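Flagellar hook protein FlgE (Caulobacter crescentus CB15, PDB 5AY6) builds the flagellar hook, probably acting as a universal joint that passes motor torque to the filament, and is represented here by a 32 kDa fragment. Local coordinates at residues 8-13 / 299-304; 24-29 / 47-52; 53-58 / 66-71; 168-173 / 182-187. All coordinates share one frame; numbering follows the deposited sequence.

Near the N terminus, strand 6-12 enters contact 1, which closes only when strand 298-304 returns at the far end of the chain, so the other three contacts nest inside its loop. Contact 2 closes first, joining strands 24-39 and 45-53. Contact 3 follows in series where the chain leaves strand 45-53 and returns in strand 64-73, and the two meet within one antiparallel sheet. Contact 4 then closes the hairpin 167-174/180-189, with no crossing of loops. Its strands pack on those of contact 1, the centres about 10 Å apart, while contact 2 lies about 36 Å from contact 1, centre to centre, in a different part of the fragment.

Contact 1 of 4, residues 8-13 / 299-304; sequences GVNANL and VQSVNT
Both N-H groups of the Asn10 side-chain amide are spent on the neighbouring strand, CG lying anti to the carbonyl carbon (chi1 -50°) and so carrying the amide to Ser301 and Asn303. One bond runs nearly straight, and in the plane of the amide, from Asn10 ND2 to Ser301 OG at 2.8 Å. The other joins Asn10 ND2 to Asn303 OD1 at 3.0 Å; the donor stands well above the accepting carbonyl's plane, and the amide planes are 66° apart. Asparagine suits this place because its short amide can donate twice on one side while OD1 accepts from Gly289 N of strand 277-291 on the other. An alanine here would remove the amide and so probably cost the side-chain link between the flanking strands, leaving Ser301 and Asn303 less firmly placed.

Behind the side chains lies an antiparallel pairing interrupted by a classic beta bulge. Asn10 O accepts from Gln300 N at 2.8 Å and from Ser301 N at 3.1 Å, and the extra residue moves the register along by one. Gln300 is thereby turned toward the partner, its CB 3.3 Å from Asn10 O. Beyond the bulge Ala11 and Val299 form a non-hydrogen-bonded pair, the small Ala11 CB resting 3.8 Å from Val299 CA. On that face Val299 and Val302 meet Val169 of strand 167-174.

Strand 6-12 lies between 277-291 and the outer strand 298-304 in a mixed sheet, so the contact joins the chain's two ends. Chemically the pair is two-sided: directional amide and hydroxyl bonds pin one face, and the other is apolar.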
# COMPACT_ATOMS: atom_id res chain seq x y z
N GLY A 8 -12.73 16.96 -10.30
CA GLY A 8 -13.36 16.68 -9.03
C GLY A 8 -13.83 15.24 -9.04
O GLY A 8 -14.56 14.81 -9.93
N VAL A 9 -13.39 14.47 -8.05
CA VAL A 9 -13.81 13.08 -7.96
C VAL A 9 -14.98 12.95 -7.02
O VAL A 9 -14.89 13.33 -5.85
CB VAL A 9 -12.67 12.16 -7.49
CG1 VAL A 9 -13.22 10.77 -7.20
CG2 VAL A 9 -11.57 12.09 -8.54
N ASN A 10 -16.08 12.41 -7.53
CA ASN A 10 -17.25 12.12 -6.71
C ASN A 10 -17.51 10.63 -6.70
O ASN A 10 -18.05 10.08 -7.66
CB ASN A 10 -18.46 12.89 -7.23
CG ASN A 10 -18.18 14.36 -7.43
OD1 ASN A 10 -17.61 15.02 -6.56
ND2 ASN A 10 -18.55 14.88 -8.60
N ALA A 11 -17.12 9.97 -5.62
CA ALA A 11 -17.22 8.52 -5.56
C ALA A 11 -17.22 8.02 -4.12
O ALA A 11 -16.73 8.68 -3.21
CB ALA A 11 -16.07 7.88 -6.33
N ASN A 12 -17.78 6.83 -3.93
CA ASN A 12 -17.74 6.20 -2.61
C ASN A 12 -16.96 4.90 -2.64
O ASN A 12 -17.06 4.13 -3.59
CB ASN A 12 -19.15 5.94 -2.09
CG ASN A 12 -19.14 5.34 -0.70
OD1 ASN A 12 -18.79 6.00 0.27
ND2 ASN A 12 -19.52 4.07 -0.59
N LEU A 13 -16.17 4.68 -1.60
CA LEU A 13 -15.48 3.41 -1.40
C LEU A 13 -16.18 2.67 -0.27
O LEU A 13 -16.31 3.22 0.82
CB LEU A 13 -14.01 3.63 -1.07
CG LEU A 13 -13.20 4.49 -2.04
CD1 LEU A 13 -11.87 4.88 -1.41
CD2 LEU A 13 -12.97 3.75 -3.34
N VAL A 299 -18.51 5.06 -8.68
CA VAL A 299 -18.18 6.39 -9.17
C VAL A 299 -19.47 7.13 -9.50
O VAL A 299 -20.18 6.75 -10.44
CB VAL A 299 -17.26 6.33 -10.40
CG1 VAL A 299 -16.96 7.74 -10.91
CG2 VAL A 299 -15.98 5.58 -10.08
N GLN A 300 -19.78 8.16 -8.73
CA GLN A 300 -20.99 8.95 -8.97
C GLN A 300 -20.80 9.85 -10.18
O GLN A 300 -21.65 9.90 -11.07
CB GLN A 300 -21.34 9.76 -7.73
CG GLN A 300 -21.52 8.89 -6.49
CD GLN A 300 -21.11 9.58 -5.21
OE1 GLN A 300 -20.81 10.78 -5.20
NE2 GLN A 300 -21.08 8.83 -4.11
N SER A 301 -19.67 10.56 -10.21
CA SER A 301 -19.30 11.38 -11.36
C SER A 301 -17.87 11.89 -11.25
O SER A 301 -17.29 11.90 -10.16
CB SER A 301 -20.25 12.58 -11.51
OG SER A 301 -20.05 13.51 -10.46
N VAL A 302 -17.32 12.31 -12.38
CA VAL A 302 -16.03 12.99 -12.40
C VAL A 302 -16.20 14.32 -13.12
O VAL A 302 -16.55 14.36 -14.30
CB VAL A 302 -14.95 12.14 -13.10
CG1 VAL A 302 -13.61 12.87 -13.09
CG2 VAL A 302 -14.81 10.79 -12.41
N ASN A 303 -15.99 15.42 -12.40
CA ASN A 303 -16.06 16.74 -13.01
C ASN A 303 -14.70 17.11 -13.58
O ASN A 303 -13.68 16.86 -12.95
CB ASN A 303 -16.49 17.81 -12.00
CG ASN A 303 -17.83 17.52 -11.37
OD1 ASN A 303 -17.94 17.38 -10.15
ND2 ASN A 303 -18.88 17.47 -12.20
N THR A 304 -14.68 17.70 -14.77
CA THR A 304 -13.47 18.28 -15.33
C THR A 304 -13.81 19.68 -15.83
O THR A 304 -14.97 19.96 -16.12
CB THR A 304 -12.89 17.42 -16.48
OG1 THR A 304 -13.85 17.35 -17.54
CG2 THR A 304 -12.59 15.99 -16.00
O HOH W 1 -16.21 17.71 -7.37

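Contact 2 of 4, residues 24-29 / 47-52; sequences SYKVGT and NYDVVY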
# COMPACT_ATOMS: atom_id res chain seq x y z
N SER A 24 -3.38 -8.52 2.91
CA SER A 24 -3.26 -9.21 4.20
C SER A 24 -3.31 -10.72 3.98
O SER A 24 -4.37 -11.29 3.72
CB SER A 24 -4.36 -8.78 5.16
OG SER A 24 -4.20 -7.43 5.53
N TYR A 25 -2.16 -11.36 4.11
CA TYR A 25 -2.01 -12.75 3.74
C TYR A 25 -1.97 -13.68 4.94
O TYR A 25 -1.03 -13.65 5.73
CB TYR A 25 -0.75 -12.92 2.89
CG TYR A 25 -0.33 -14.35 2.67
CD1 TYR A 25 -1.07 -15.20 1.86
CD2 TYR A 25 0.83 -14.85 3.26
CE1 TYR A 25 -0.68 -16.50 1.64
CE2 TYR A 25 1.22 -16.16 3.05
CZ TYR A 25 0.47 -16.98 2.24
OH TYR A 25 0.86 -18.28 2.03
N LYS A 26 -3.00 -14.52 5.08
CA LYS A 26 -3.02 -15.51 6.14
C LYS A 26 -2.25 -16.75 5.71
O LYS A 26 -2.58 -17.36 4.70
CB LYS A 26 -4.45 -15.91 6.52
CG LYS A 26 -4.50 -16.90 7.67
CD LYS A 26 -5.70 -17.83 7.56
CE LYS A 26 -6.99 -17.04 7.48
NZ LYS A 26 -8.08 -17.83 6.85
N VAL A 27 -1.23 -17.10 6.49
CA VAL A 27 -0.39 -18.26 6.22
C VAL A 27 -1.17 -19.56 6.30
O VAL A 27 -1.97 -19.75 7.22
CB VAL A 27 0.80 -18.33 7.20
CG1 VAL A 27 1.67 -19.55 6.91
CG2 VAL A 27 1.62 -17.06 7.15
N GLY A 28 -0.95 -20.45 5.34
CA GLY A 28 -1.48 -21.80 5.44
C GLY A 28 -2.66 -22.05 4.53
O GLY A 28 -3.05 -21.18 3.75
N THR A 29 -3.22 -23.24 4.64
CA THR A 29 -4.34 -23.64 3.79
C THR A 29 -5.67 -23.23 4.40
O THR A 29 -5.81 -23.15 5.62
CB THR A 29 -4.32 -25.16 3.55
OG1 THR A 29 -4.28 -25.83 4.82
CG2 THR A 29 -3.10 -25.55 2.75
N ASN A 47 -3.49 -22.90 18.92
CA ASN A 47 -3.52 -22.84 17.47
C ASN A 47 -3.62 -21.37 17.07
O ASN A 47 -4.49 -20.65 17.56
CB ASN A 47 -4.68 -23.64 16.89
CG ASN A 47 -4.59 -25.12 17.21
OD1 ASN A 47 -3.51 -25.66 17.42
ND2 ASN A 47 -5.74 -25.78 17.26
N TYR A 48 -2.73 -20.94 16.19
CA TYR A 48 -2.68 -19.53 15.81
C TYR A 48 -2.86 -19.32 14.32
O TYR A 48 -2.45 -20.15 13.51
CB TYR A 48 -1.34 -18.91 16.23
CG TYR A 48 -1.16 -18.66 17.71
CD1 TYR A 48 -2.00 -17.80 18.39
CD2 TYR A 48 -0.13 -19.27 18.41
CE1 TYR A 48 -1.84 -17.56 19.74
CE2 TYR A 48 0.05 -19.03 19.76
CZ TYR A 48 -0.81 -18.18 20.42
OH TYR A 48 -0.64 -17.94 21.76
N ASP A 49 -3.48 -18.20 13.96
CA ASP A 49 -3.43 -17.72 12.59
C ASP A 49 -2.35 -16.66 12.51
O ASP A 49 -2.21 -15.82 13.41
CB ASP A 49 -4.78 -17.15 12.15
CG ASP A 49 -5.76 -18.24 11.73
OD1 ASP A 49 -5.31 -19.31 11.29
OD2 ASP A 49 -6.99 -18.01 11.86
N VAL A 50 -1.56 -16.70 11.45
CA VAL A 50 -0.52 -15.71 11.24
C VAL A 50 -0.83 -14.92 9.98
O VAL A 50 -0.95 -15.48 8.90
CB VAL A 50 0.88 -16.34 11.14
CG1 VAL A 50 1.95 -15.26 11.06
CG2 VAL A 50 1.12 -17.26 12.33
N VAL A 51 -0.96 -13.61 10.13
CA VAL A 51 -1.31 -12.76 9.00
C VAL A 51 -0.23 -11.72 8.76
O VAL A 51 -0.01 -10.83 9.59
CB VAL A 51 -2.66 -12.04 9.22
CG1 VAL A 51 -3.05 -11.23 7.99
CG2 VAL A 51 -3.76 -13.05 9.58
N TYR A 52 0.46 -11.84 7.63
CA TYR A 52 1.38 -10.81 7.17
C TYR A 52 0.62 -9.79 6.34
O TYR A 52 -0.17 -10.17 5.47
CB TYR A 52 2.51 -11.40 6.32
CG TYR A 52 3.43 -12.37 7.03
CD1 TYR A 52 4.48 -11.91 7.81
CD2 TYR A 52 3.27 -13.74 6.87
CE1 TYR A 52 5.34 -12.80 8.44
CE2 TYR A 52 4.12 -14.63 7.50
CZ TYR A 52 5.15 -14.15 8.28
OH TYR A 52 6.00 -15.04 8.90
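Lys26 leaves its strand with CG anti to the backbone N (chi1 -177°), and its chain slants toward Asp49 as it leaves the sheet. Its CB lies 4.2 Å from CG2 of Val51, the residue it faces in a non-hydrogen-bonded pair. The next carbon, CG, passes over the carbonyl of Val50. A bend then brings Lys26 CD to 4.0 Å from Asp49 OD1, and the two side chains cross obliquely. At the tip Lys26 NZ stops 5.1 Å from Asp49 OD2, not in contact, so any attraction between the charges is probably loose. Asp49 OD1 has a firmer partner in the backbone N of Ser34. A lysine suits this exposed place because its aliphatic stem packs beside Val51 and Asp49 while the charge is carried to the tip.

The two strands form a beta hairpin at one border of a five-stranded antiparallel sheet, in the part of the fragment assigned to the third domain of FlgE. Tyr25 and Tyr52 form a hydrogen-bonded pair, the bond from Tyr25 N to Tyr52 O measuring 2.7 Å and pointing nearly along the C=O axis. Two residues on, Val27 N reaches Val50 O at 2.9 Å in an equally straight line.

Val27 points toward the other strand and is buried. Its CG2, anti to the carbonyl carbon, meets the edge of the Tyr52 ring at CE2, 3.5 Å away, and also rests near Val50 CB. The Tyr52 ring continues inward to Val69 of the next strand and to Ile128 and Val139, and Val27 itself touches Glu138 of the short helix 137-140.

Contact 3 of 4, residues 53-58 / 66-71; sequences SSTGIA and EYLVDI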
# COMPACT_ATOMS: atom_id res chain seq x y z
N SER A 53 0.85 -8.51 6.59
CA SER A 53 0.22 -7.46 5.80
C SER A 53 1.25 -6.52 5.18
O SER A 53 2.28 -6.22 5.78
CB SER A 53 -0.76 -6.65 6.66
OG SER A 53 -1.88 -7.44 7.00
N SER A 54 0.95 -6.05 3.98
CA SER A 54 1.76 -5.05 3.32
C SER A 54 1.66 -3.70 4.05
O SER A 54 0.58 -3.31 4.48
CB SER A 54 1.35 -4.90 1.85
OG SER A 54 1.80 -3.68 1.31
N THR A 55 2.79 -3.02 4.18
CA THR A 55 2.83 -1.71 4.83
C THR A 55 2.29 -0.61 3.93
O THR A 55 2.02 0.50 4.40
CB THR A 55 4.25 -1.33 5.22
OG1 THR A 55 5.07 -1.34 4.04
CG2 THR A 55 4.81 -2.31 6.24
N GLY A 56 2.19 -0.89 2.63
CA GLY A 56 1.78 0.12 1.68
C GLY A 56 2.89 1.12 1.40
O GLY A 56 2.68 2.14 0.76
N ILE A 57 4.09 0.80 1.90
CA ILE A 57 5.26 1.65 1.74
C ILE A 57 6.36 0.83 1.07
O ILE A 57 6.64 -0.30 1.47
CB ILE A 57 5.75 2.18 3.10
CG1 ILE A 57 4.66 3.03 3.77
CG2 ILE A 57 7.03 3.00 2.93
CD1 ILE A 57 5.01 3.45 5.17
N ALA A 58 6.98 1.41 0.05
CA ALA A 58 7.94 0.70 -0.79
C ALA A 58 9.08 0.06 0.01
O ALA A 58 9.75 0.72 0.79
CB ALA A 58 8.51 1.64 -1.84
N GLU A 66 10.11 -4.63 5.08
CA GLU A 66 9.24 -4.57 6.25
C GLU A 66 7.82 -5.04 5.97
O GLU A 66 7.26 -4.78 4.90
CB GLU A 66 9.20 -3.14 6.81
CG GLU A 66 10.56 -2.63 7.25
CD GLU A 66 10.48 -1.28 7.93
OE1 GLU A 66 9.39 -0.66 7.91
OE2 GLU A 66 11.51 -0.83 8.48
N TYR A 67 7.25 -5.75 6.93
CA TYR A 67 5.89 -6.26 6.82
C TYR A 67 5.16 -6.10 8.16
O TYR A 67 5.78 -6.13 9.22
CB TYR A 67 5.89 -7.73 6.40
CG TYR A 67 6.70 -8.04 5.16
CD1 TYR A 67 6.19 -7.81 3.88
CD2 TYR A 67 7.98 -8.58 5.25
CE1 TYR A 67 6.93 -8.09 2.74
CE2 TYR A 67 8.73 -8.87 4.11
CZ TYR A 67 8.20 -8.62 2.87
OH TYR A 67 8.93 -8.91 1.73
N LEU A 68 3.84 -5.94 8.11
CA LEU A 68 3.04 -5.95 9.33
C LEU A 68 2.66 -7.39 9.66
O LEU A 68 2.47 -8.20 8.76
CB LEU A 68 1.78 -5.09 9.18
CG LEU A 68 1.97 -3.63 8.78
CD1 LEU A 68 0.64 -2.90 8.78
CD2 LEU A 68 2.96 -2.95 9.71
N VAL A 69 2.56 -7.70 10.95
CA VAL A 69 2.18 -9.04 11.39
C VAL A 69 1.10 -9.01 12.46
O VAL A 69 1.20 -8.27 13.44
CB VAL A 69 3.39 -9.81 11.96
CG1 VAL A 69 2.96 -11.18 12.47
CG2 VAL A 69 4.49 -9.96 10.92
N ASP A 70 0.06 -9.82 12.26
CA ASP A 70 -0.94 -10.07 13.29
C ASP A 70 -0.93 -11.54 13.69
O ASP A 70 -0.90 -12.42 12.82
CB ASP A 70 -2.35 -9.69 12.82
CG ASP A 70 -2.53 -8.20 12.63
OD1 ASP A 70 -2.14 -7.43 13.54
OD2 ASP A 70 -3.05 -7.80 11.58
N ILE A 71 -0.93 -11.81 14.99
CA ILE A 71 -1.09 -13.18 15.48
C ILE A 71 -2.48 -13.32 16.09
O ILE A 71 -2.84 -12.59 17.01
CB ILE A 71 -0.03 -13.55 16.53
CG1 ILE A 71 1.36 -13.13 16.06
CG2 ILE A 71 -0.09 -15.05 16.81
CD1 ILE A 71 1.81 -13.82 14.80
O HOH W 2 -1.20 -8.25 9.55
O HOH W 3 5.07 -4.38 3.17
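Two hydrogen bonds grip Ser53 OG, one given to a water 2.8 Å from Ser53 OG and one shared with the hydroxyl of Ser24 on strand 24-39. The same water donates to Asp70 OD2 at 2.8 Å, and Asp70 OD1 is itself bonded to Thr80 OG1, so the serine is tied through solvent to a carboxylate already fixed by the next strand. A serine fits because its small hydroxyl can serve both partners while its CB lies 3.9 Å from Leu68 CB.

Ser53 and Leu68 form an antiparallel hydrogen-bonded pair: Ser53 N donates to Leu68 O at 2.7 Å and Leu68 N returns a bond to Ser53 O. Beyond it the chain peels away, and a second water takes up the span, accepting from Thr55 N and donating to Glu66 O. The Thr55 methyl packs here, CG2 3.7 Å from Glu66 O and 4.0 Å from Leu68 CD2, the threonine and leucine side chains crossing obliquely. Thr55 OG1 takes the crowded position between backbone N and carbonyl carbon (chi1 58°), from which it accepts from Ile57 N at 3.2 Å in an ST turn. Ser54 makes another, its OG accepting from Gly56 N while also bonded to Tyr145 O. An alanine at Thr55 would probably weaken the turn and the apolar cover on Leu68, since both OG1 and CG2 would go.

Here, in the FlgE third-domain region, the chain leaves the five-stranded sheet between strands 45-53 and 64-73, and Ser54 O reaches Tyr197 OH on strand 195-202 of another sheet. Past the Ser53-Leu68 pair, water carries the polar link between the segments, while hydroxyls hold the turn.

Contact 4 of 4, residues 168-173 / 182-187; sequences EVQIPL and TVTLSM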
# COMPACT_ATOMS: atom_id res chain seq x y z
N GLU A 168 -11.36 1.39 -8.81
CA GLU A 168 -10.67 2.37 -9.63
C GLU A 168 -11.60 3.51 -10.04
O GLU A 168 -12.80 3.31 -10.27
CB GLU A 168 -10.08 1.71 -10.88
CG GLU A 168 -9.00 0.70 -10.61
CD GLU A 168 -8.27 0.28 -11.88
OE1 GLU A 168 -8.95 -0.01 -12.89
OE2 GLU A 168 -7.03 0.25 -11.86
N VAL A 169 -11.03 4.70 -10.13
CA VAL A 169 -11.72 5.85 -10.70
C VAL A 169 -10.94 6.34 -11.91
O VAL A 169 -9.79 6.74 -11.79
CB VAL A 169 -11.85 7.00 -9.69
CG1 VAL A 169 -12.54 8.19 -10.33
CG2 VAL A 169 -12.61 6.53 -8.46
N GLN A 170 -11.54 6.27 -13.09
CA GLN A 170 -10.87 6.75 -14.29
C GLN A 170 -11.05 8.25 -14.46
O GLN A 170 -12.15 8.77 -14.31
CB GLN A 170 -11.36 6.01 -15.54
CG GLN A 170 -10.96 4.54 -15.59
CD GLN A 170 -10.96 3.98 -17.00
OE1 GLN A 170 -11.60 4.53 -17.90
NE2 GLN A 170 -10.23 2.89 -17.20
N ILE A 171 -9.95 8.93 -14.77
CA ILE A 171 -9.96 10.37 -14.92
C ILE A 171 -9.43 10.77 -16.29
O ILE A 171 -8.21 10.83 -16.50
CB ILE A 171 -9.11 11.05 -13.83
CG1 ILE A 171 -9.54 10.57 -12.44
CG2 ILE A 171 -9.25 12.55 -13.93
CD1 ILE A 171 -8.63 11.04 -11.33
N PRO A 172 -10.33 11.01 -17.24
CA PRO A 172 -9.95 11.43 -18.59
C PRO A 172 -9.42 12.86 -18.64
O PRO A 172 -10.10 13.79 -18.21
CB PRO A 172 -11.25 11.30 -19.39
CG PRO A 172 -12.32 11.46 -18.36
CD PRO A 172 -11.79 10.84 -17.11
N LEU A 173 -8.21 13.03 -19.16
CA LEU A 173 -7.63 14.35 -19.35
C LEU A 173 -7.58 14.71 -20.83
O LEU A 173 -7.26 13.86 -21.66
CB LEU A 173 -6.22 14.43 -18.75
CG LEU A 173 -6.00 14.10 -17.28
CD1 LEU A 173 -4.52 14.24 -16.93
CD2 LEU A 173 -6.84 15.00 -16.39
N THR A 182 -5.81 9.01 -20.30
CA THR A 182 -6.55 8.49 -19.16
C THR A 182 -5.63 8.33 -17.96
O THR A 182 -4.63 7.61 -18.01
CB THR A 182 -7.22 7.14 -19.48
OG1 THR A 182 -8.17 7.32 -20.53
CG2 THR A 182 -7.93 6.60 -18.25
N VAL A 183 -5.97 9.04 -16.89
CA VAL A 183 -5.30 8.88 -15.61
C VAL A 183 -6.24 8.10 -14.72
O VAL A 183 -7.45 8.31 -14.74
CB VAL A 183 -4.92 10.25 -14.99
CG1 VAL A 183 -4.50 10.10 -13.53
CG2 VAL A 183 -3.80 10.88 -15.80
N THR A 184 -5.70 7.15 -13.96
CA THR A 184 -6.55 6.31 -13.13
C THR A 184 -6.13 6.41 -11.67
O THR A 184 -4.95 6.43 -11.34
CB THR A 184 -6.50 4.83 -13.58
OG1 THR A 184 -6.84 4.76 -14.97
CG2 THR A 184 -7.48 3.99 -12.79
N LEU A 185 -7.12 6.49 -10.79
CA LEU A 185 -6.89 6.38 -9.36
C LEU A 185 -7.22 4.95 -8.94
O LEU A 185 -8.39 4.56 -8.95
CB LEU A 185 -7.74 7.39 -8.59
CG LEU A 185 -7.72 7.29 -7.06
CD1 LEU A 185 -6.31 7.45 -6.51
CD2 LEU A 185 -8.66 8.34 -6.45
N SER A 186 -6.20 4.18 -8.59
CA SER A 186 -6.36 2.77 -8.25
C SER A 186 -6.17 2.58 -6.75
O SER A 186 -5.23 3.11 -6.16
CB SER A 186 -5.35 1.91 -9.02
OG SER A 186 -5.56 2.03 -10.41
N MET A 187 -7.08 1.84 -6.13
CA MET A 187 -7.07 1.74 -4.68
C MET A 187 -7.31 0.33 -4.16
O MET A 187 -8.03 -0.47 -4.77
CB MET A 187 -8.11 2.69 -4.09
CG MET A 187 -7.66 4.15 -4.08
SD MET A 187 -9.02 5.28 -3.79
CE MET A 187 -10.04 4.93 -5.23
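Glu168 and Ser186 face each other on one surface of this strand pair, the extended glutamate bringing OE2 to the serine hydroxyl. Ser186 OG donates to Glu168 OE2 at 2.7 Å, approaching from above the carboxylate plane. Arg201 of strand 195-202 forms a salt bridge with the same carboxylate oxygen and donates to Ser186 OG, which probably keeps the glutamate ionised. Further along this surface Gln170 and Thr184 lie side by side, pointing the same way, while Gln170 crosses Thr182 obliquely, its CD 4.2 Å from Thr182 CG2. Polar chains with aliphatic stems suit such a partly open face.

The reverse surface is apolar. Leu173 crosses Val183 obliquely, with Leu173 CD1 3.6 Å from Val183 CG2, and Val169 opposes Leu185 at their CB atoms. Beta-branched Val169, Ile171 and Val183 suit extended backbone. One backbone bond is short: Ile171 N meets Val183 O at 2.6 Å, nearly along the C=O axis. This face lies on strands 6-12 and 298-304, Val169 touching Val9, and Ile171 and Leu173 touching Val7. The whole is an antiparallel beta hairpin with one polar and one apolar face, the first two strands of a five-stranded sheet in the FlaE D2 region.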